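Local atomic coordinates of nodulation fucosyltransferase NodZ (Bradyrhizobium sp., PDB entry 2HHC), a protein that belongs to the NodZ family of bacterial nodulation fucosyltransferases, which have a two-domain fold of the GT-B type. Residues Glu4-Ser9 with Gly33-Ile38; Cys18-Ala23 with Glu139-Ile144; Gly82-Arg87 with Ala123-Cys128. One frame throughout, in Å; residues are numbered along the deposited sequence.

Contact 1. Residues Glu4-Ser9 with Gly33-Ile38; sequences ERFVIS and GRTLVI
Thr35 OG1 donates a short hydrogen bond to Glu4 OE2, 2.6 Å long, meeting the anti lone pair of that oxygen, turned away from OE1. Glu4 has CG anti to the backbone N (chi1 -166°) and runs extended beyond it, a long acid suited to reaching from an exposed loop to the hydroxyl of a short side chain. Inward from this pair the backbones form a parallel ladder. Thr35 N binds Arg5 O at 2.8 Å and Val7 N binds Thr35 O at 2.9 Å. Val7 O then accepts Val37 N at 2.9 Å, and Val37 O takes Ser9 N at 2.8 Å. Before the first rung, a water bridges Arg5 N and Gly33 O.

Arg34 is extended from CG to NE and crosses Val7 at about a right angle, its CD 3.5 Å from Val7 CG2. Its NH1 makes a weak bond to Phe6 O. In one of two Arg5 conformers, so with some doubt, each guanidinium lies over one face of the other, offset toward the rim, the planes inclined by 39°. Asp120 forms salt bridges with both and probably offsets the like charges.

On the sheet face of Phe6, Thr35, Ile8 and Val37, Phe6 CD2 lies 3.8 Å from Val37 CG2, while Ile8 and Val37 run side by side. Branched residues suit such extended, buried strands. Val7, Ser9 and Leu36 occupy the opposite face and touch Ala25 of helix 15-32, against which the small Ser9 packs readily. That helix ends in a Schellman motif at Gly33, whose positive phi turns the chain into its strand. The contact thus closes a beta-alpha-beta unit, with strand 125-128 next to strand 6-10 and strand 67-70 next to strand 35-39.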
ATOM      1  N   GLU A   4     -21.382  18.466  -9.880  1.00 28.77           N
ATOM      2  CA  GLU A   4     -20.419  17.718  -9.085  1.00 29.41           C
ATOM      3  C   GLU A   4     -19.190  17.487  -9.918  1.00 28.42           C
ATOM      4  O   GLU A   4     -19.288  17.204 -11.116  1.00 28.93           O
ATOM      5  CB  GLU A   4     -21.040  16.379  -8.667  1.00 28.23           C
ATOM      6  CG  GLU A   4     -20.283  15.664  -7.585  1.00 28.94           C
ATOM      7  CD  GLU A   4     -21.037  14.485  -6.976  1.00 32.90           C
ATOM      8  OE1 GLU A   4     -22.192  14.208  -7.358  1.00 33.04           O
ATOM      9  OE2 GLU A   4     -20.447  13.802  -6.064  1.00 31.71           O
ATOM     10  N   ARG A   5     -18.004  17.523  -9.286  1.00 28.21           N
ATOM     11  CA  ARG A   5     -16.715  17.295  -9.900  1.00 28.78           C
ATOM     12  C   ARG A   5     -15.953  16.211  -9.118  1.00 27.58           C
ATOM     13  O   ARG A   5     -16.282  15.939  -7.947  1.00 29.28           O
ATOM     14  CB  ARG A   5     -15.946  18.599  -9.920  0.60 28.42           C
ATOM     15  CG  ARG A   5     -16.559  19.574 -10.952  0.60 28.32           C
ATOM     16  CD  ARG A   5     -16.119  21.035 -10.833  0.60 30.36           C
ATOM     17  NE  ARG A   5     -14.924  21.198 -10.047  0.60 38.98           N
ATOM     18  CZ  ARG A   5     -13.729  21.627 -10.471  0.60 38.40           C
ATOM     19  NH1 ARG A   5     -13.460  22.021 -11.745  0.60 33.30           N
ATOM     20  NH2 ARG A   5     -12.794  21.699  -9.547  0.60 37.24           N
ATOM     21  N   PHE A   6     -14.997  15.588  -9.764  1.00 29.14           N
ATOM     22  CA  PHE A   6     -14.465  14.315  -9.292  1.00 28.41           C
ATOM     23  C   PHE A   6     -12.947  14.187  -9.406  1.00 29.21           C
ATOM     24  O   PHE A   6     -12.299  14.811 -10.283  1.00 30.23           O
ATOM     25  CB  PHE A   6     -15.103  13.136 -10.089  1.00 29.14           C
ATOM     26  CG  PHE A   6     -16.596  13.093  -9.985  1.00 29.42           C
ATOM     27  CD1 PHE A   6     -17.390  13.868 -10.818  1.00 28.71           C
ATOM     28  CD2 PHE A   6     -17.217  12.260  -9.076  1.00 30.01           C
ATOM     29  CE1 PHE A   6     -18.755  13.816 -10.755  1.00 29.51           C
ATOM     30  CE2 PHE A   6     -18.597  12.199  -9.010  1.00 29.35           C
ATOM     31  CZ  PHE A   6     -19.375  12.966  -9.869  1.00 32.28           C
ATOM     32  N   VAL A   7     -12.405  13.328  -8.557  1.00 28.91           N
ATOM     33  CA  VAL A   7     -11.050  12.756  -8.707  1.00 29.60           C
ATOM     34  C   VAL A   7     -11.206  11.254  -8.651  1.00 30.06           C
ATOM     35  O   VAL A   7     -11.787  10.763  -7.677  1.00 30.16           O
ATOM     36  CB  VAL A   7     -10.055  13.216  -7.588  1.00 31.22           C
ATOM     37  CG1 VAL A   7      -8.705  12.578  -7.801  1.00 31.74           C
ATOM     38  CG2 VAL A   7      -9.924  14.687  -7.520  1.00 32.27           C
ATOM     39  N   ILE A   8     -10.754  10.538  -9.671  1.00 30.46           N
ATOM     40  CA  ILE A   8     -10.838   9.087  -9.687  1.00 30.91           C
ATOM     41  C   ILE A   8      -9.477   8.533  -9.364  1.00 31.00           C
ATOM     42  O   ILE A   8      -8.473   8.823 -10.044  1.00 31.44           O
ATOM     43  CB  ILE A   8     -11.322   8.576 -11.041  1.00 30.86           C
ATOM     44  CG1 ILE A   8     -12.669   9.247 -11.445  1.00 32.09           C
ATOM     45  CG2 ILE A   8     -11.440   7.087 -10.988  1.00 32.54           C
ATOM     46  CD1 ILE A   8     -13.178   8.811 -12.794  1.00 32.58           C
ATOM     47  N   SER A   9      -9.376   7.704  -8.341  1.00 30.56           N
ATOM     48  CA  SER A   9      -8.176   7.009  -7.959  1.00 30.80           C
ATOM     49  C   SER A   9      -8.209   5.593  -8.494  1.00 30.79           C
ATOM     50  O   SER A   9      -8.943   4.740  -7.966  1.00 31.19           O
ATOM     51  CB  SER A   9      -8.030   7.008  -6.438  1.00 30.67           C
ATOM     52  OG  SER A   9      -6.777   6.418  -6.087  1.00 31.93           O
ATOM     53  N   GLY A  33     -12.472  20.555  -3.620  1.00 30.77           N
ATOM     54  CA  GLY A  33     -13.911  20.395  -3.472  1.00 30.78           C
ATOM     55  C   GLY A  33     -14.484  19.404  -4.449  1.00 31.27           C
ATOM     56  O   GLY A  33     -15.556  19.635  -5.016  1.00 32.26           O
ATOM     57  N   ARG A  34     -13.794  18.288  -4.615  1.00 29.57           N
ATOM     58  CA  ARG A  34     -14.248  17.228  -5.519  1.00 29.30           C
ATOM     59  C   ARG A  34     -14.634  15.981  -4.747  1.00 30.17           C
ATOM     60  O   ARG A  34     -14.112  15.703  -3.654  1.00 30.59           O
ATOM     61  CB  ARG A  34     -13.149  16.895  -6.535  1.00 29.13           C
ATOM     62  CG  ARG A  34     -12.774  18.037  -7.470  1.00 28.71           C
ATOM     63  CD  ARG A  34     -11.502  17.695  -8.237  1.00 29.42           C
ATOM     64  NE  ARG A  34     -11.070  18.814  -9.072  1.00 30.10           N
ATOM     65  CZ  ARG A  34     -11.373  18.977 -10.359  1.00 29.98           C
ATOM     66  NH1 ARG A  34     -12.163  18.125 -11.005  1.00 29.74           N
ATOM     67  NH2 ARG A  34     -10.891  20.019 -11.012  1.00 32.31           N
ATOM     68  N   THR A  35     -15.443  15.150  -5.400  1.00 29.48           N
ATOM     69  CA  THR A  35     -15.798  13.850  -4.884  1.00 29.48           C
ATOM     70  C   THR A  35     -14.699  12.876  -5.278  1.00 30.17           C
ATOM     71  O   THR A  35     -14.249  12.856  -6.409  1.00 31.60           O
ATOM     72  CB  THR A  35     -17.158  13.427  -5.438  1.00 30.23           C
ATOM     73  OG1 THR A  35     -18.140  14.274  -4.868  1.00 29.99           O
ATOM     74  CG2 THR A  35     -17.526  11.945  -5.141  1.00 29.65           C
ATOM     75  N   LEU A  36     -14.293  12.004  -4.341  1.00 29.69           N
ATOM     76  CA  LEU A  36     -13.298  10.958  -4.581  1.00 29.86           C
ATOM     77  C   LEU A  36     -13.922   9.632  -4.936  1.00 29.61           C
ATOM     78  O   LEU A  36     -14.837   9.158  -4.274  1.00 30.22           O
ATOM     79  CB  LEU A  36     -12.440  10.756  -3.345  1.00 31.07           C
ATOM     80  CG  LEU A  36     -11.353   9.712  -3.397  1.00 29.64           C
ATOM     81  CD1 LEU A  36     -10.222  10.124  -4.376  1.00 30.70           C
ATOM     82  CD2 LEU A  36     -10.767   9.552  -2.013  1.00 31.75           C
ATOM     83  N   VAL A  37     -13.495   9.091  -6.060  1.00 30.68           N
ATOM     84  CA  VAL A  37     -13.961   7.808  -6.534  1.00 30.27           C
ATOM     85  C   VAL A  37     -12.784   6.823  -6.414  1.00 30.53           C
ATOM     86  O   VAL A  37     -11.668   7.058  -6.921  1.00 31.54           O
ATOM     87  CB  VAL A  37     -14.338   7.899  -8.023  1.00 30.44           C
ATOM     88  CG1 VAL A  37     -14.812   6.562  -8.528  1.00 33.17           C
ATOM     89  CG2 VAL A  37     -15.378   8.977  -8.278  1.00 31.56           C
ATOM     90  N   ILE A  38     -12.984   5.723  -5.691  1.00 30.15           N
ATOM     91  CA  ILE A  38     -11.973   4.678  -5.514  1.00 29.86           C
ATOM     92  C   ILE A  38     -12.296   3.605  -6.552  1.00 29.75           C
ATOM     93  O   ILE A  38     -13.331   2.943  -6.456  1.00 30.87           O
ATOM     94  CB  ILE A  38     -11.972   4.105  -4.103  1.00 29.71           C
ATOM     95  CG1 ILE A  38     -11.920   5.216  -3.045  1.00 31.56           C
ATOM     96  CG2 ILE A  38     -10.799   3.112  -3.978  1.00 30.97           C
ATOM     97  CD1 ILE A  38     -11.867   4.733  -1.593  1.00 31.52           C
TER
HETATM   98  O   HOH W   1     -17.799  18.701  -6.502  1.00 26.41           O
HETATM   99  O   HOH W   2     -14.864  21.510  -7.586  0.60 31.07           O

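Contact 2. Residues Cys18-Ala23 with Glu139-Ile144; sequences CLWSLA and EAERLI
Ala140 meets Ala23 where helices 138-147 and 15-32 of this GT-B protein cross, the axes of segments 139-144 and 18-23 coming within 8.6 Å at 117°. Ala140 CB and Ala23 CB are 4.3 Å apart; small side chains on both helices let the backbones come near here, Ala23 CB also lying close to Ala140 O. One residue on, Glu141 lays its carboxylate flat over one face of the Trp20 indole, the planes only 7° apart and Glu141 CD 3.3 Å from Trp20 NE1. From above the ring the acid cannot meet the indole N-H head on. A water joins them instead, accepting from Trp20 NE1 at 2.9 Å and donating to Glu141 OE2 at 2.7 Å. Glu141 OE1 forms a salt bridge with Arg291 of helix 291-296, which would stabilise the buried negative charge. Since that helix lies in the chain between two strands of the other sheet, the acid ties the crossing to elements beyond its own. A second water donates to both Leu19 O and Glu141 O, linking the backbones.

Ile144 completes the apolar side of the crossing, its branches spreading over Leu19, Leu22 and Ala23. CG1, anti to the carbonyl carbon (chi1 -72°), presses on Ala23 CA at 3.6 Å. Ile144 CG2 comes to 4.2 Å from Leu19 CD2, and Ile144 CD1 touches Leu22 CG at 4.1 Å.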
ATOM      1  N   CYS A  18      -1.490   1.125  -3.908  1.00 30.80           N
ATOM      2  CA  CYS A  18      -2.885   1.562  -4.049  1.00 30.80           C
ATOM      3  C   CYS A  18      -3.270   2.571  -2.972  1.00 30.33           C
ATOM      4  O   CYS A  18      -3.900   3.582  -3.257  1.00 30.92           O
ATOM      5  CB  CYS A  18      -3.842   0.373  -3.990  1.00 31.35           C
ATOM      6  SG  CYS A  18      -3.756  -0.806  -5.358  1.00 33.64           S
ATOM      7  N   LEU A  19      -2.964   2.264  -1.703  1.00 31.01           N
ATOM      8  CA  LEU A  19      -3.375   3.097  -0.596  1.00 31.11           C
ATOM      9  C   LEU A  19      -2.590   4.418  -0.489  1.00 29.90           C
ATOM     10  O   LEU A  19      -3.143   5.432  -0.092  1.00 30.61           O
ATOM     11  CB  LEU A  19      -3.264   2.323   0.728  1.00 32.28           C
ATOM     12  CG  LEU A  19      -4.310   1.191   0.806  1.00 31.80           C
ATOM     13  CD1 LEU A  19      -4.026   0.262   1.987  1.00 35.33           C
ATOM     14  CD2 LEU A  19      -5.711   1.749   0.825  1.00 34.72           C
ATOM     15  N   TRP A  20      -1.303   4.415  -0.879  1.00 29.36           N
ATOM     16  CA  TRP A  20      -0.512   5.665  -0.911  1.00 29.65           C
ATOM     17  C   TRP A  20      -1.051   6.540  -2.068  1.00 30.46           C
ATOM     18  O   TRP A  20      -1.278   7.728  -1.922  1.00 29.61           O
ATOM     19  CB  TRP A  20       0.931   5.308  -1.136  1.00 29.92           C
ATOM     20  CG  TRP A  20       1.946   6.375  -0.778  1.00 28.23           C
ATOM     21  CD1 TRP A  20       1.751   7.747  -0.680  1.00 27.75           C
ATOM     22  CD2 TRP A  20       3.296   6.145  -0.450  1.00 29.14           C
ATOM     23  NE1 TRP A  20       2.915   8.351  -0.308  1.00 27.68           N
ATOM     24  CE2 TRP A  20       3.893   7.397  -0.158  1.00 27.94           C
ATOM     25  CE3 TRP A  20       4.079   4.997  -0.389  1.00 30.87           C
ATOM     26  CZ2 TRP A  20       5.232   7.506   0.169  1.00 28.67           C
ATOM     27  CZ3 TRP A  20       5.398   5.101  -0.084  1.00 29.57           C
ATOM     28  CH2 TRP A  20       5.982   6.353   0.167  1.00 29.41           C
ATOM     29  N   SER A  21      -1.259   5.926  -3.247  1.00 29.81           N
ATOM     30  CA  SER A  21      -1.818   6.642  -4.386  1.00 29.40           C
ATOM     31  C   SER A  21      -3.209   7.186  -4.100  1.00 30.67           C
ATOM     32  O   SER A  21      -3.544   8.288  -4.507  1.00 31.75           O
ATOM     33  CB  SER A  21      -1.805   5.730  -5.622  1.00 30.15           C
ATOM     34  OG  SER A  21      -0.501   5.375  -6.048  1.00 31.53           O
ATOM     35  N   LEU A  22      -3.969   6.429  -3.321  1.00 29.83           N
ATOM     36  CA  LEU A  22      -5.295   6.907  -2.853  1.00 30.60           C
ATOM     37  C   LEU A  22      -5.178   8.160  -2.019  1.00 30.69           C
ATOM     38  O   LEU A  22      -5.932   9.116  -2.174  1.00 31.49           O
ATOM     39  CB  LEU A  22      -6.016   5.840  -2.043  1.00 31.71           C
ATOM     40  CG  LEU A  22      -7.419   6.157  -1.519  1.00 31.57           C
ATOM     41  CD1 LEU A  22      -8.311   6.500  -2.692  1.00 34.93           C
ATOM     42  CD2 LEU A  22      -7.910   4.995  -0.773  1.00 31.98           C
ATOM     43  N   ALA A  23      -4.217   8.182  -1.078  1.00 29.96           N
ATOM     44  CA  ALA A  23      -3.986   9.359  -0.227  1.00 29.94           C
ATOM     45  C   ALA A  23      -3.710  10.615  -1.104  1.00 30.37           C
ATOM     46  O   ALA A  23      -4.182  11.706  -0.827  1.00 30.76           O
ATOM     47  CB  ALA A  23      -2.867   9.092   0.725  1.00 30.26           C
ATOM     48  N   GLU A 139       0.612  13.081   6.447  1.00 30.43           N
ATOM     49  CA  GLU A 139      -0.698  13.186   7.093  1.00 30.33           C
ATOM     50  C   GLU A 139      -1.799  12.651   6.251  1.00 30.07           C
ATOM     51  O   GLU A 139      -2.734  11.978   6.757  1.00 29.88           O
ATOM     52  CB  GLU A 139      -0.992  14.642   7.517  1.00 31.53           C
ATOM     53  CG  GLU A 139      -0.233  15.092   8.691  1.00 32.34           C
ATOM     54  CD  GLU A 139       1.257  15.325   8.472  1.00 33.15           C
ATOM     55  OE1 GLU A 139       1.618  15.776   7.350  1.00 35.85           O
ATOM     56  OE2 GLU A 139       2.041  15.084   9.398  1.00 36.46           O
ATOM     57  N   ALA A 140      -1.789  12.900   4.947  1.00 28.82           N
ATOM     58  CA  ALA A 140      -2.796  12.353   4.055  1.00 28.84           C
ATOM     59  C   ALA A 140      -2.778  10.809   4.081  1.00 29.45           C
ATOM     60  O   ALA A 140      -3.800  10.143   4.094  1.00 30.24           O
ATOM     61  CB  ALA A 140      -2.659  12.881   2.656  1.00 29.61           C
ATOM     62  N   GLU A 141      -1.571  10.250   4.098  1.00 28.79           N
ATOM     63  CA  GLU A 141      -1.410   8.801   4.133  1.00 29.56           C
ATOM     64  C   GLU A 141      -2.020   8.259   5.424  1.00 30.01           C
ATOM     65  O   GLU A 141      -2.733   7.240   5.437  1.00 28.89           O
ATOM     66  CB  GLU A 141       0.075   8.409   4.063  1.00 28.75           C
ATOM     67  CG  GLU A 141       0.744   8.692   2.739  1.00 30.70           C
ATOM     68  CD  GLU A 141       2.214   8.387   2.884  1.00 30.38           C
ATOM     69  OE1 GLU A 141       2.541   7.146   2.923  1.00 30.81           O
ATOM     70  OE2 GLU A 141       3.058   9.286   3.087  1.00 28.92           O
ATOM     71  N   ARG A 142      -1.714   8.883   6.552  1.00 29.42           N
ATOM     72  CA  ARG A 142      -2.215   8.397   7.848  1.00 30.48           C
ATOM     73  C   ARG A 142      -3.727   8.522   7.882  1.00 30.48           C
ATOM     74  O   ARG A 142      -4.451   7.667   8.481  1.00 31.05           O
ATOM     75  CB  ARG A 142      -1.583   9.219   8.996  1.00 30.42           C
ATOM     76  CG  ARG A 142      -0.123   8.982   9.118  1.00 31.12           C
ATOM     77  CD  ARG A 142       0.472   9.941  10.204  1.00 32.82           C
ATOM     78  NE  ARG A 142       1.909   9.797  10.344  1.00 34.50           N
ATOM     79  CZ  ARG A 142       2.463   8.825  10.994  1.00 33.75           C
ATOM     80  NH1 ARG A 142       1.703   7.943  11.629  1.00 41.02           N
ATOM     81  NH2 ARG A 142       3.778   8.769  11.066  1.00 39.27           N
ATOM     82  N   LEU A 143      -4.251   9.593   7.327  1.00 29.81           N
ATOM     83  CA  LEU A 143      -5.705   9.783   7.283  1.00 31.00           C
ATOM     84  C   LEU A 143      -6.400   8.655   6.549  1.00 31.32           C
ATOM     85  O   LEU A 143      -7.414   8.144   6.968  1.00 32.36           O
ATOM     86  CB  LEU A 143      -6.024  11.178   6.788  0.50 32.40           C
ATOM     87  CG  LEU A 143      -7.454  11.492   7.136  0.50 31.74           C
ATOM     88  CD1 LEU A 143      -7.540  12.942   7.462  0.50 33.96           C
ATOM     89  CD2 LEU A 143      -8.259  11.051   5.919  0.50 33.59           C
ATOM     90  N   ILE A 144      -5.844   8.194   5.453  1.00 28.94           N
ATOM     91  CA  ILE A 144      -6.458   7.082   4.722  1.00 30.11           C
ATOM     92  C   ILE A 144      -6.454   5.843   5.592  1.00 31.72           C
ATOM     93  O   ILE A 144      -7.480   5.167   5.711  1.00 31.07           O
ATOM     94  CB  ILE A 144      -5.692   6.800   3.408  1.00 30.24           C
ATOM     95  CG1 ILE A 144      -5.964   7.931   2.397  1.00 32.74           C
ATOM     96  CG2 ILE A 144      -6.011   5.483   2.822  1.00 31.35           C
ATOM     97  CD1 ILE A 144      -7.366   8.168   2.000  1.00 36.14           C
TER
HETATM   98  O   HOH W   3      -2.059   6.005   2.497  1.00 19.64           O
HETATM   99  O   HOH W   4       3.803  10.837   0.942  1.00 26.73           O

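Contact 3. Residues Gly82-Arg87 with Ala123-Cys128; sequences GPFFPR and ANTIVC
Phe84 and Thr125 lie side by side and point the same way from two adjacent parallel strands, the ends of a beta-alpha-beta unit whose helix is 101-116. Phe84 CD1 is 3.7 Å from Thr125 CB, the threonine meeting the ring obliquely, and Val127 CG2 extends the apolar contact from the same strand. Thr125 turns CB, and less closely CG2, to the ring while its OG1 is hydrogen-bonded to Pro81 O. Over one face of the Phe84 ring, offset toward the rim, sits Gly82 CA; this close approach, with no CB between them, is consistent with a glycine at this place.

Phe85 goes to the opposite sheet face. Its CG is anti to the backbone N (chi1 -176°), and the ring leads away from strand 125-128 to touch Leu114 of helix 101-116. What stays behind is CB: Phe85 CB lies 3.7 Å from Ala123 CB and 3.9 Å from Ile126 CD1, so the bulky ring is spent on the helix and the slender methylene on the strand.

Asn124 crosses Pro83 obliquely and sends ND2 to Gly82 O at 2.9 Å. The acceptor lies in the amide plane of Asn124, but the donor stands above the carbonyl plane, 37° out of it. Pro83 O accepts from Asn124 N at 2.8 Å and, weakly, from Thr125 N. The ladder continues with Phe85 N to Thr125 O at 3.2 Å and Val127 N to Phe85 O at 2.7 Å.

Prolines with cis peptide bonds before them, Pro83 and Pro86, flank the short strand at the sheet margin. Neither has an N-H to offer; Pro86 brings carbon instead, its CD 3.1 Å from Val127 O.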
ATOM      1  N   GLY A  82     -16.671  14.999 -18.333  1.00 31.17           N
ATOM      2  CA  GLY A  82     -15.560  15.700 -18.885  1.00 31.10           C
ATOM      3  C   GLY A  82     -15.778  17.191 -18.753  1.00 31.41           C
ATOM      4  O   GLY A  82     -16.862  17.642 -18.341  1.00 30.24           O
ATOM      5  N   PRO A  83     -14.789  17.971 -19.187  1.00 31.18           N
ATOM      6  CA  PRO A  83     -13.525  17.470 -19.704  1.00 31.46           C
ATOM      7  C   PRO A  83     -12.690  16.804 -18.647  1.00 30.81           C
ATOM      8  O   PRO A  83     -12.896  17.041 -17.424  1.00 30.74           O
ATOM      9  CB  PRO A  83     -12.802  18.708 -20.226  1.00 32.01           C
ATOM     10  CG  PRO A  83     -13.707  19.835 -20.076  1.00 33.21           C
ATOM     11  CD  PRO A  83     -14.917  19.438 -19.269  1.00 31.83           C
ATOM     12  N   PHE A  84     -11.698  16.044 -19.109  1.00 30.31           N
ATOM     13  CA  PHE A  84     -10.828  15.264 -18.243  1.00 30.46           C
ATOM     14  C   PHE A  84      -9.403  15.822 -18.183  1.00 30.30           C
ATOM     15  O   PHE A  84      -8.917  16.477 -19.080  1.00 29.25           O
ATOM     16  CB  PHE A  84     -10.795  13.800 -18.735  1.00 31.12           C
ATOM     17  CG  PHE A  84     -12.172  13.166 -18.822  1.00 28.35           C
ATOM     18  CD1 PHE A  84     -12.800  12.634 -17.702  1.00 29.20           C
ATOM     19  CD2 PHE A  84     -12.885  13.218 -19.991  1.00 29.63           C
ATOM     20  CE1 PHE A  84     -14.080  12.154 -17.793  1.00 30.26           C
ATOM     21  CE2 PHE A  84     -14.178  12.733 -20.054  1.00 30.45           C
ATOM     22  CZ  PHE A  84     -14.758  12.213 -19.002  1.00 31.99           C
ATOM     23  N   PHE A  85      -8.733  15.519 -17.083  1.00 31.19           N
ATOM     24  CA  PHE A  85      -7.298  15.718 -16.919  1.00 30.39           C
ATOM     25  C   PHE A  85      -6.771  14.421 -16.281  1.00 31.02           C
ATOM     26  O   PHE A  85      -7.379  13.893 -15.355  1.00 30.86           O
ATOM     27  CB  PHE A  85      -7.019  16.881 -15.959  1.00 32.00           C
ATOM     28  CG  PHE A  85      -5.558  17.208 -15.819  1.00 30.17           C
ATOM     29  CD1 PHE A  85      -4.750  16.488 -14.945  1.00 31.25           C
ATOM     30  CD2 PHE A  85      -4.982  18.170 -16.586  1.00 33.71           C
ATOM     31  CE1 PHE A  85      -3.384  16.759 -14.861  1.00 31.73           C
ATOM     32  CE2 PHE A  85      -3.629  18.453 -16.473  1.00 33.60           C
ATOM     33  CZ  PHE A  85      -2.851  17.756 -15.606  1.00 32.68           C
ATOM     34  N   PRO A  86      -5.612  13.909 -16.695  1.00 29.47           N
ATOM     35  CA  PRO A  86      -4.762  14.417 -17.787  1.00 30.73           C
ATOM     36  C   PRO A  86      -5.463  14.416 -19.155  1.00 31.14           C
ATOM     37  O   PRO A  86      -6.493  13.771 -19.351  1.00 30.96           O
ATOM     38  CB  PRO A  86      -3.598  13.428 -17.764  1.00 30.33           C
ATOM     39  CG  PRO A  86      -3.531  12.942 -16.370  1.00 31.45           C
ATOM     40  CD  PRO A  86      -4.980  12.777 -16.003  1.00 31.43           C
ATOM     41  N   ARG A  87      -4.916  15.178 -20.084  1.00 30.59           N
ATOM     42  CA  ARG A  87      -5.606  15.436 -21.361  1.00 32.40           C
ATOM     43  C   ARG A  87      -5.818  14.173 -22.185  1.00 31.20           C
ATOM     44  O   ARG A  87      -6.758  14.093 -22.969  1.00 30.96           O
ATOM     45  CB  ARG A  87      -4.864  16.506 -22.169  1.00 34.36           C
ATOM     46  CG  ARG A  87      -4.896  17.820 -21.432  1.00 39.87           C
ATOM     47  CD  ARG A  87      -4.366  19.045 -22.183  1.00 41.82           C
ATOM     48  NE  ARG A  87      -3.509  19.849 -21.289  1.00 50.30           N
ATOM     49  CZ  ARG A  87      -3.860  20.314 -20.074  1.00 51.45           C
ATOM     50  NH1 ARG A  87      -5.076  20.099 -19.553  1.00 53.02           N
ATOM     51  NH2 ARG A  87      -2.986  21.012 -19.352  1.00 51.50           N
ATOM     52  N   ALA A 123     -10.757  20.919 -15.582  1.00 32.49           N
ATOM     53  CA  ALA A 123     -11.376  19.640 -15.839  1.00 31.45           C
ATOM     54  C   ALA A 123     -12.371  19.258 -14.769  1.00 30.75           C
ATOM     55  O   ALA A 123     -12.142  19.497 -13.579  1.00 31.94           O
ATOM     56  CB  ALA A 123     -10.311  18.554 -15.974  1.00 32.12           C
ATOM     57  N   ASN A 124     -13.491  18.683 -15.184  1.00 29.37           N
ATOM     58  CA  ASN A 124     -14.510  18.272 -14.245  1.00 29.60           C
ATOM     59  C   ASN A 124     -14.190  16.952 -13.549  1.00 29.32           C
ATOM     60  O   ASN A 124     -14.687  16.702 -12.447  1.00 29.98           O
ATOM     61  CB  ASN A 124     -15.894  18.223 -14.902  1.00 28.60           C
ATOM     62  CG  ASN A 124     -16.394  19.588 -15.229  1.00 29.22           C
ATOM     63  OD1 ASN A 124     -16.228  20.502 -14.433  1.00 29.26           O
ATOM     64  ND2 ASN A 124     -16.993  19.753 -16.391  1.00 32.99           N
ATOM     65  N   THR A 125     -13.391  16.104 -14.197  1.00 29.18           N
ATOM     66  CA  THR A 125     -12.927  14.826 -13.624  1.00 29.12           C
ATOM     67  C   THR A 125     -11.431  14.700 -13.810  1.00 29.95           C
ATOM     68  O   THR A 125     -10.938  14.778 -14.947  1.00 29.51           O
ATOM     69  CB  THR A 125     -13.672  13.642 -14.272  1.00 29.88           C
ATOM     70  OG1 THR A 125     -15.068  13.721 -13.970  1.00 31.10           O
ATOM     71  CG2 THR A 125     -13.165  12.277 -13.751  1.00 30.07           C
ATOM     72  N   ILE A 126     -10.707  14.512 -12.700  1.00 29.63           N
ATOM     73  CA  ILE A 126      -9.268  14.196 -12.717  1.00 29.05           C
ATOM     74  C   ILE A 126      -9.163  12.687 -12.679  1.00 30.42           C
ATOM     75  O   ILE A 126      -9.657  12.069 -11.725  1.00 31.49           O
ATOM     76  CB  ILE A 126      -8.554  14.789 -11.501  1.00 29.96           C
ATOM     77  CG1 ILE A 126      -8.891  16.287 -11.314  1.00 31.72           C
ATOM     78  CG2 ILE A 126      -7.056  14.553 -11.579  1.00 30.81           C
ATOM     79  CD1 ILE A 126      -8.679  17.166 -12.433  1.00 30.95           C
ATOM     80  N   VAL A 127      -8.482  12.083 -13.642  1.00 30.29           N
ATOM     81  CA  VAL A 127      -8.339  10.622 -13.632  1.00 29.82           C
ATOM     82  C   VAL A 127      -6.916  10.315 -13.225  1.00 30.18           C
ATOM     83  O   VAL A 127      -5.957  10.652 -13.945  1.00 31.52           O
ATOM     84  CB  VAL A 127      -8.632   9.972 -15.014  1.00 31.29           C
ATOM     85  CG1 VAL A 127      -8.534   8.414 -14.872  1.00 31.96           C
ATOM     86  CG2 VAL A 127      -9.955  10.434 -15.530  1.00 31.28           C
ATOM     87  N   CYS A 128      -6.741   9.702 -12.056  1.00 31.17           N
ATOM     88  CA  CYS A 128      -5.457   9.310 -11.548  1.00 30.06           C
ATOM     89  C   CYS A 128      -5.203   7.832 -11.829  1.00 30.45           C
ATOM     90  O   CYS A 128      -5.819   7.000 -11.200  1.00 32.88           O
ATOM     91  CB  CYS A 128      -5.352   9.553 -10.027  1.00 31.14           C
ATOM     92  SG  CYS A 128      -5.565  11.274  -9.521  1.00 32.23           S
TER

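How the contacts relate
Contacts 1 and 3 share one sheet, in which strands 6-10 and 125-128 are neighbours joined by probable backbone hydrogen bonds from Ile8 N to Ile126 O and from Cys128 N to Ile8 O. Both depend on parallel ladders, but contact 1 holds inner strands with an ionic cluster at its outer end, whereas contact 3 binds the edge strand and is mostly buried, with an exposed margin at Pro83. Contact 2 lies deepest, its centre about 9 Å from the centre of the chain, and has no direct hydrogen bond between its segments, relying on apolar packing, a stacked carboxylate and waters. Leu22 links it to contact 1 by touching Leu36 and Ile38; contact 3 does not touch it.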